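Local coordinates for glycoside hydrolase family 31 (Trueperella pyogenes, PDB 5I0F), which degrades the cyclic tetrasaccharide cycloalternan, probably by the retaining glycosidase mechanism of its family, passing through a covalent glycosyl-enzyme intermediate, at residues Gly554-Trp558 with Thr640-Leu644; Leu621-Tyr625 with Trp720-Pro724. All coordinates share one frame. Residues are numbered along the deposited sequence.

Contact 1 (Gly554-Trp558 with Thr640-Leu644); sequences GILYW and TRQCL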
ATOM      1  N   GLY A 554       3.184  -2.923  13.639  1.00 20.14           N
ATOM      2  CA  GLY A 554       4.463  -2.273  13.817  1.00 20.47           C
ATOM      3  C   GLY A 554       4.790  -1.141  12.871  1.00 20.55           C
ATOM      4  O   GLY A 554       5.939  -0.731  12.811  1.00 21.69           O
ATOM      5  N   ILE A 555       3.796  -0.626  12.138  1.00 20.45           N
ATOM      6  CA  ILE A 555       3.967   0.565  11.311  1.00 20.23           C
ATOM      7  C   ILE A 555       3.652   1.737  12.227  1.00 20.87           C
ATOM      8  O   ILE A 555       2.477   2.073  12.443  1.00 21.41           O
ATOM      9  CB  ILE A 555       3.034   0.562  10.085  1.00 20.44           C
ATOM     10  CG1 ILE A 555       3.321  -0.629   9.165  1.00 20.09           C
ATOM     11  CG2 ILE A 555       3.154   1.868   9.298  1.00 20.08           C
ATOM     12  CD1 ILE A 555       4.697  -0.640   8.533  1.00 20.61           C
ATOM     13  N   LEU A 556       4.701   2.343  12.773  1.00 21.10           N
ATOM     14  CA  LEU A 556       4.591   3.342  13.839  1.00 21.76           C
ATOM     15  C   LEU A 556       4.266   4.744  13.327  1.00 20.96           C
ATOM     16  O   LEU A 556       3.400   5.425  13.884  1.00 21.30           O
ATOM     17  CB  LEU A 556       5.905   3.376  14.634  1.00 22.96           C
ATOM     18  CG  LEU A 556       6.052   4.264  15.871  1.00 24.40           C
ATOM     19  CD1 LEU A 556       5.073   3.815  16.916  1.00 24.90           C
ATOM     20  CD2 LEU A 556       7.459   4.176  16.458  1.00 25.26           C
ATOM     21  N   TYR A 557       4.987   5.186  12.300  1.00 19.47           N
ATOM     22  CA  TYR A 557       4.926   6.558  11.819  1.00 18.85           C
ATOM     23  C   TYR A 557       3.946   6.651  10.641  1.00 18.07           C
ATOM     24  O   TYR A 557       4.346   6.727   9.469  1.00 19.57           O
ATOM     25  CB  TYR A 557       6.330   7.028  11.409  1.00 18.54           C
ATOM     26  CG  TYR A 557       7.414   6.905  12.457  1.00 18.95           C
ATOM     27  CD1 TYR A 557       7.475   7.797  13.515  1.00 19.70           C
ATOM     28  CD2 TYR A 557       8.401   5.926  12.369  1.00 19.60           C
ATOM     29  CE1 TYR A 557       8.471   7.704  14.490  1.00 20.16           C
ATOM     30  CE2 TYR A 557       9.395   5.816  13.329  1.00 19.80           C
ATOM     31  CZ  TYR A 557       9.443   6.725  14.365  1.00 20.21           C
ATOM     32  OH  TYR A 557      10.411   6.665  15.328  1.00 20.93           O
ATOM     33  N   TRP A 558       2.668   6.616  10.969  1.00 16.99           N
ATOM     34  CA  TRP A 558       1.605   6.519  10.015  1.00 16.31           C
ATOM     35  C   TRP A 558       0.827   7.818   9.961  1.00 16.26           C
ATOM     36  O   TRP A 558       0.582   8.457  10.984  1.00 16.52           O
ATOM     37  CB  TRP A 558       0.680   5.368  10.402  1.00 16.38           C
ATOM     38  CG  TRP A 558      -0.525   5.207   9.540  1.00 16.22           C
ATOM     39  CD1 TRP A 558      -0.677   4.355   8.506  1.00 16.15           C
ATOM     40  CD2 TRP A 558      -1.760   5.921   9.662  1.00 16.66           C
ATOM     41  NE1 TRP A 558      -1.934   4.494   7.953  1.00 16.24           N
ATOM     42  CE2 TRP A 558      -2.618   5.451   8.652  1.00 16.30           C
ATOM     43  CE3 TRP A 558      -2.231   6.906  10.547  1.00 16.61           C
ATOM     44  CZ2 TRP A 558      -3.920   5.915   8.506  1.00 16.31           C
ATOM     45  CZ3 TRP A 558      -3.513   7.384  10.383  1.00 16.96           C
ATOM     46  CH2 TRP A 558      -4.348   6.890   9.373  1.00 16.75           C
ATOM     47  N   THR A 640       6.813   8.282  21.383  1.00 22.43           N
ATOM     48  CA  THR A 640       7.521   7.562  20.313  1.00 23.29           C
ATOM     49  C   THR A 640       8.809   6.893  20.808  1.00 24.41           C
ATOM     50  O   THR A 640       9.056   5.721  20.521  1.00 24.02           O
ATOM     51  CB  THR A 640       7.835   8.489  19.139  1.00 23.20           C
ATOM     52  OG1 THR A 640       6.612   8.930  18.549  1.00 22.84           O
ATOM     53  CG2 THR A 640       8.682   7.771  18.085  1.00 23.64           C
ATOM     54  N   ARG A 641       9.634   7.634  21.532  1.00 26.64           N
ATOM     55  CA  ARG A 641      10.817   7.034  22.166  1.00 29.58           C
ATOM     56  C   ARG A 641      10.432   5.831  23.037  1.00 28.76           C
ATOM     57  O   ARG A 641      11.069   4.778  22.967  1.00 27.79           O
ATOM     58  CB  ARG A 641      11.598   8.070  23.005  1.00 33.54           C
ATOM     59  CG  ARG A 641      12.367   9.074  22.163  1.00 37.38           C
ATOM     60  CD  ARG A 641      13.312   9.932  23.011  1.00 42.80           C
ATOM     61  NE  ARG A 641      12.635  10.867  23.952  1.00 46.48           N
ATOM     62  CZ  ARG A 641      12.748  12.207  23.967  1.00 49.94           C
ATOM     63  NH1 ARG A 641      13.535  12.857  23.092  1.00 51.18           N
ATOM     64  NH2 ARG A 641      12.062  12.921  24.878  1.00 50.79           N
ATOM     65  N   GLN A 642       9.399   5.994  23.859  1.00 28.35           N
ATOM     66  CA  GLN A 642       8.895   4.879  24.660  1.00 29.48           C
ATOM     67  C   GLN A 642       8.436   3.705  23.792  1.00 27.30           C
ATOM     68  O   GLN A 642       8.754   2.563  24.105  1.00 26.83           O
ATOM     69  CB  GLN A 642       7.771   5.309  25.620  1.00 31.50           C
ATOM     70  CG  GLN A 642       8.287   5.951  26.894  1.00 34.45           C
ATOM     71  CD  GLN A 642       8.989   4.945  27.794  1.00 37.72           C
ATOM     72  OE1 GLN A 642       8.428   3.883  28.113  1.00 41.73           O
ATOM     73  NE2 GLN A 642      10.227   5.256  28.196  1.00 38.97           N
ATOM     74  N   CYS A 643       7.713   3.989  22.714  1.00 25.14           N
ATOM     75  CA  CYS A 643       7.276   2.941  21.778  1.00 24.86           C
ATOM     76  C   CYS A 643       8.421   2.116  21.184  1.00 24.55           C
ATOM     77  O   CYS A 643       8.256   0.925  20.939  1.00 23.91           O
ATOM     78  CB  CYS A 643       6.467   3.530  20.613  1.00 24.80           C
ATOM     79  SG  CYS A 643       4.843   4.188  21.073  1.00 25.68           S
ATOM     80  N   LEU A 644       9.559   2.747  20.926  1.00 24.81           N
ATOM     81  CA  LEU A 644      10.715   2.036  20.398  1.00 25.97           C
ATOM     82  C   LEU A 644      11.261   1.061  21.444  1.00 27.55           C
ATOM     83  O   LEU A 644      11.722  -0.017  21.076  1.00 27.57           O
ATOM     84  CB  LEU A 644      11.822   3.009  19.951  1.00 26.68           C
ATOM     85  CG  LEU A 644      11.516   4.016  18.828  1.00 27.11           C
ATOM     86  CD1 LEU A 644      12.770   4.799  18.446  1.00 27.92           C
ATOM     87  CD2 LEU A 644      10.930   3.336  17.621  1.00 27.29           C
TER

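Contact 2 (Leu621-Tyr625 with Trp720-Pro724); sequences LARHY and WDIIP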
ATOM      1  N   LEU A 621     -10.119  27.561  12.833  1.00 24.84           N
ATOM      2  CA  LEU A 621     -10.057  26.169  13.313  1.00 25.36           C
ATOM      3  C   LEU A 621      -8.696  25.524  13.064  1.00 23.64           C
ATOM      4  O   LEU A 621      -8.183  24.835  13.932  1.00 22.97           O
ATOM      5  CB  LEU A 621     -11.151  25.309  12.676  1.00 26.75           C
ATOM      6  CG  LEU A 621     -11.833  24.333  13.621  1.00 28.96           C
ATOM      7  CD1 LEU A 621     -12.614  25.100  14.719  1.00 30.17           C
ATOM      8  CD2 LEU A 621     -12.771  23.393  12.865  1.00 28.68           C
ATOM      9  N   ALA A 622      -8.126  25.735  11.883  1.00 22.72           N
ATOM     10  CA  ALA A 622      -6.805  25.213  11.582  1.00 22.66           C
ATOM     11  C   ALA A 622      -5.723  25.843  12.471  1.00 23.14           C
ATOM     12  O   ALA A 622      -4.812  25.142  12.920  1.00 22.70           O
ATOM     13  CB  ALA A 622      -6.470  25.406  10.119  1.00 22.32           C
ATOM     14  N   ARG A 623      -5.847  27.150  12.745  1.00 23.73           N
ATOM     15  CA  ARG A 623      -4.967  27.822  13.710  1.00 24.74           C
ATOM     16  C   ARG A 623      -5.037  27.131  15.069  1.00 24.42           C
ATOM     17  O   ARG A 623      -4.002  26.779  15.642  1.00 23.70           O
ATOM     18  CB  ARG A 623      -5.322  29.324  13.866  1.00 26.23           C
ATOM     19  CG  ARG A 623      -4.603  30.277  12.920  1.00 27.58           C
ATOM     20  CD  ARG A 623      -4.824  31.758  13.286  1.00 28.61           C
ATOM     21  NE  ARG A 623      -6.086  32.274  12.736  1.00 30.01           N
ATOM     22  CZ  ARG A 623      -6.278  32.711  11.486  1.00 31.27           C
ATOM     23  NH1 ARG A 623      -7.480  33.154  11.113  1.00 33.50           N
ATOM     24  NH2 ARG A 623      -5.300  32.732  10.594  1.00 31.69           N
ATOM     25  N   HIS A 624      -6.266  26.940  15.563  1.00 24.53           N
ATOM     26  CA  HIS A 624      -6.534  26.279  16.851  1.00 25.23           C
ATOM     27  C   HIS A 624      -5.909  24.882  16.934  1.00 23.75           C
ATOM     28  O   HIS A 624      -5.139  24.586  17.853  1.00 22.90           O
ATOM     29  CB  HIS A 624      -8.060  26.235  17.090  1.00 26.83           C
ATOM     30  CG  HIS A 624      -8.503  25.306  18.175  1.00 28.26           C
ATOM     31  ND1 HIS A 624      -8.205  25.508  19.505  1.00 29.41           N
ATOM     32  CD2 HIS A 624      -9.271  24.192  18.128  1.00 29.00           C
ATOM     33  CE1 HIS A 624      -8.739  24.540  20.229  1.00 30.11           C
ATOM     34  NE2 HIS A 624      -9.400  23.730  19.418  1.00 29.76           N
ATOM     35  N   TYR A 625      -6.233  24.021  15.977  1.00 22.57           N
ATOM     36  CA  TYR A 625      -5.687  22.662  16.003  1.00 21.92           C
ATOM     37  C   TYR A 625      -4.177  22.601  15.730  1.00 21.67           C
ATOM     38  O   TYR A 625      -3.502  21.709  16.270  1.00 21.38           O
ATOM     39  CB  TYR A 625      -6.488  21.728  15.088  1.00 21.42           C
ATOM     40  CG  TYR A 625      -7.830  21.360  15.704  1.00 21.75           C
ATOM     41  CD1 TYR A 625      -7.897  20.613  16.903  1.00 22.19           C
ATOM     42  CD2 TYR A 625      -9.017  21.749  15.110  1.00 22.01           C
ATOM     43  CE1 TYR A 625      -9.119  20.253  17.472  1.00 22.47           C
ATOM     44  CE2 TYR A 625     -10.244  21.410  15.676  1.00 22.65           C
ATOM     45  CZ  TYR A 625     -10.295  20.687  16.869  1.00 22.75           C
ATOM     46  OH  TYR A 625     -11.529  20.346  17.407  1.00 24.12           O
ATOM     47  N   TRP A 720     -17.138  22.227  16.761  1.00 27.08           N
ATOM     48  CA  TRP A 720     -16.032  21.917  15.842  1.00 26.91           C
ATOM     49  C   TRP A 720     -14.650  22.135  16.467  1.00 26.65           C
ATOM     50  O   TRP A 720     -13.670  21.555  16.012  1.00 26.32           O
ATOM     51  CB  TRP A 720     -16.177  22.725  14.556  1.00 27.24           C
ATOM     52  CG  TRP A 720     -17.336  22.305  13.682  1.00 27.47           C
ATOM     53  CD1 TRP A 720     -18.361  21.450  13.996  1.00 28.16           C
ATOM     54  CD2 TRP A 720     -17.584  22.752  12.349  1.00 27.60           C
ATOM     55  NE1 TRP A 720     -19.233  21.358  12.943  1.00 28.77           N
ATOM     56  CE2 TRP A 720     -18.776  22.144  11.916  1.00 28.41           C
ATOM     57  CE3 TRP A 720     -16.916  23.634  11.485  1.00 27.85           C
ATOM     58  CZ2 TRP A 720     -19.317  22.365  10.633  1.00 28.86           C
ATOM     59  CZ3 TRP A 720     -17.452  23.848  10.199  1.00 27.99           C
ATOM     60  CH2 TRP A 720     -18.641  23.206   9.796  1.00 28.41           C
ATOM     61  N   ASP A 721     -14.579  22.949  17.518  1.00 27.37           N
ATOM     62  CA  ASP A 721     -13.350  23.159  18.288  1.00 27.85           C
ATOM     63  C   ASP A 721     -13.039  22.062  19.310  1.00 26.98           C
ATOM     64  O   ASP A 721     -12.047  22.173  20.024  1.00 26.59           O
ATOM     65  CB  ASP A 721     -13.340  24.542  18.962  1.00 30.41           C
ATOM     66  CG  ASP A 721     -14.539  24.796  19.824  1.00 32.49           C
ATOM     67  OD1 ASP A 721     -15.513  24.019  19.839  1.00 33.69           O
ATOM     68  OD2 ASP A 721     -14.537  25.840  20.482  1.00 37.26           O
ATOM     69  N   ILE A 722     -13.859  21.008  19.368  1.00 25.80           N
ATOM     70  CA  ILE A 722     -13.628  19.840  20.244  1.00 24.72           C
ATOM     71  C   ILE A 722     -13.511  18.557  19.412  1.00 23.58           C
ATOM     72  O   ILE A 722     -14.301  18.337  18.513  1.00 22.90           O
ATOM     73  CB  ILE A 722     -14.826  19.636  21.209  1.00 25.22           C
ATOM     74  CG1 ILE A 722     -15.081  20.910  22.041  1.00 26.03           C
ATOM     75  CG2 ILE A 722     -14.664  18.401  22.095  1.00 25.10           C
ATOM     76  CD1 ILE A 722     -13.989  21.256  23.024  1.00 26.30           C
ATOM     77  N   ILE A 723     -12.534  17.724  19.758  1.00 22.67           N
ATOM     78  CA  ILE A 723     -12.541  16.299  19.438  1.00 22.44           C
ATOM     79  C   ILE A 723     -12.401  15.600  20.801  1.00 22.75           C
ATOM     80  O   ILE A 723     -11.537  15.980  21.572  1.00 22.71           O
ATOM     81  CB  ILE A 723     -11.431  15.865  18.446  1.00 21.30           C
ATOM     82  CG1 ILE A 723     -11.398  14.327  18.328  1.00 21.20           C
ATOM     83  CG2 ILE A 723     -10.057  16.422  18.810  1.00 21.27           C
ATOM     84  CD1 ILE A 723     -10.365  13.786  17.353  1.00 20.42           C
ATOM     85  N   PRO A 724     -13.256  14.593  21.099  1.00 22.74           N
ATOM     86  CA  PRO A 724     -13.165  13.958  22.406  1.00 23.22           C
ATOM     87  C   PRO A 724     -11.806  13.296  22.660  1.00 22.98           C
ATOM     88  O   PRO A 724     -11.357  12.433  21.886  1.00 22.43           O
ATOM     89  CB  PRO A 724     -14.308  12.937  22.391  1.00 23.28           C
ATOM     90  CG  PRO A 724     -15.289  13.496  21.423  1.00 23.31           C
ATOM     91  CD  PRO A 724     -14.451  14.148  20.364  1.00 22.84           C
TER

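Contact 1 (Gly554-Trp558 with Thr640-Leu644)
Leu556 reaches across to the helical turn 640-644 and contributes the largest share of the buried surface. Its CD1 lies 4.0 Å from CB of Cys643, while its CD2 meets CD2 of Leu644 at 3.8 Å and CG2 of Thr640 at 4.1 Å, so the fork of the leucine spans one face of the turn. Segment 554-558 is a connection of the (beta/alpha)8 barrel of family 31: Gly554, with positive phi, is the C-prime residue of the Schellman motif that ends helix 537-551, and the chain then enters barrel strand 558-561. Tyr557 lies beside Leu556. Its ring runs outward until OH is 3.4 Å from CG2 of Thr640, a van der Waals contact with a methyl group; the hydroxyl finds its polar partner in the carbonyl of Ala288. With OG1 bonded back to the carbonyl of Leu636, one helical turn earlier, Thr640 presents its methyl to the interface. Met290 and Ile294 pack against Tyr557, and Phe295 against Thr640.

Contact 2 (Leu621-Tyr625 with Trp720-Pro724)
Two side chains of helix 617-646 donate hydrogen bonds to backbone carbonyls of the loop 720-724: Tyr625 OH to Trp720 O at 2.8 Å, and His624 NE2 to Asp721 O at 3.1 Å. The helix follows the last strand of the family 31 (beta/alpha)8 barrel, and the loop joins strands 712-717 and 725-728 of the C-terminal beta domain, so the pair of bonds fastens one domain to the other. Because both acceptors are main-chain atoms, the helix recognises the path of the loop more than its side chains. In each case the carbonyl oxygen lies at the edge of the donor's ring, near the ring plane. The carboxylate of Asp721 leads away from the helix and takes no part in these bonds.

Around this polar centre the packing is apolar. Leu621, one turn before Tyr625, points at the loop and sets CD2 3.9 Å from CB of Trp720, while its CD1 comes within 4.0 Å of Asp721 N; the indole itself swings away from the helix. Farther along the loop, the methyl CG2 of Ile723 touches the tyrosine ring. Helix 572-583 backs the same residues, with Ala576 against Leu621 and Phe579, Ala580 and Thr583 around Tyr625, which leaves the phenol buried between that helix and the C-terminal domain. The nearest atoms of Tyr625 and Ile723 side chains, CE1 and CG2, are 4.2 Å apart.

In the fold
From the N terminus, the chain passes through the beta-rich N-terminal region into the barrel and reaches 554-558, which leads into the seventh barrel strand. After the eighth strand it enters helix 617-646, whose early part holds 621-625 and whose later part holds 640-644. Contact 1 closes there, a loop with 81 residues between its segments; contact 2 closes only at 720-724, after most of the C-terminal beta domain. The two loops therefore cross, since 621-625 lies inside the first and 640-644 inside the second. The contacts have centres 25 Å apart and do not touch; the C-terminal part of helix 617-646 is tied to the barrel and its N-terminal part to the C-terminal domain.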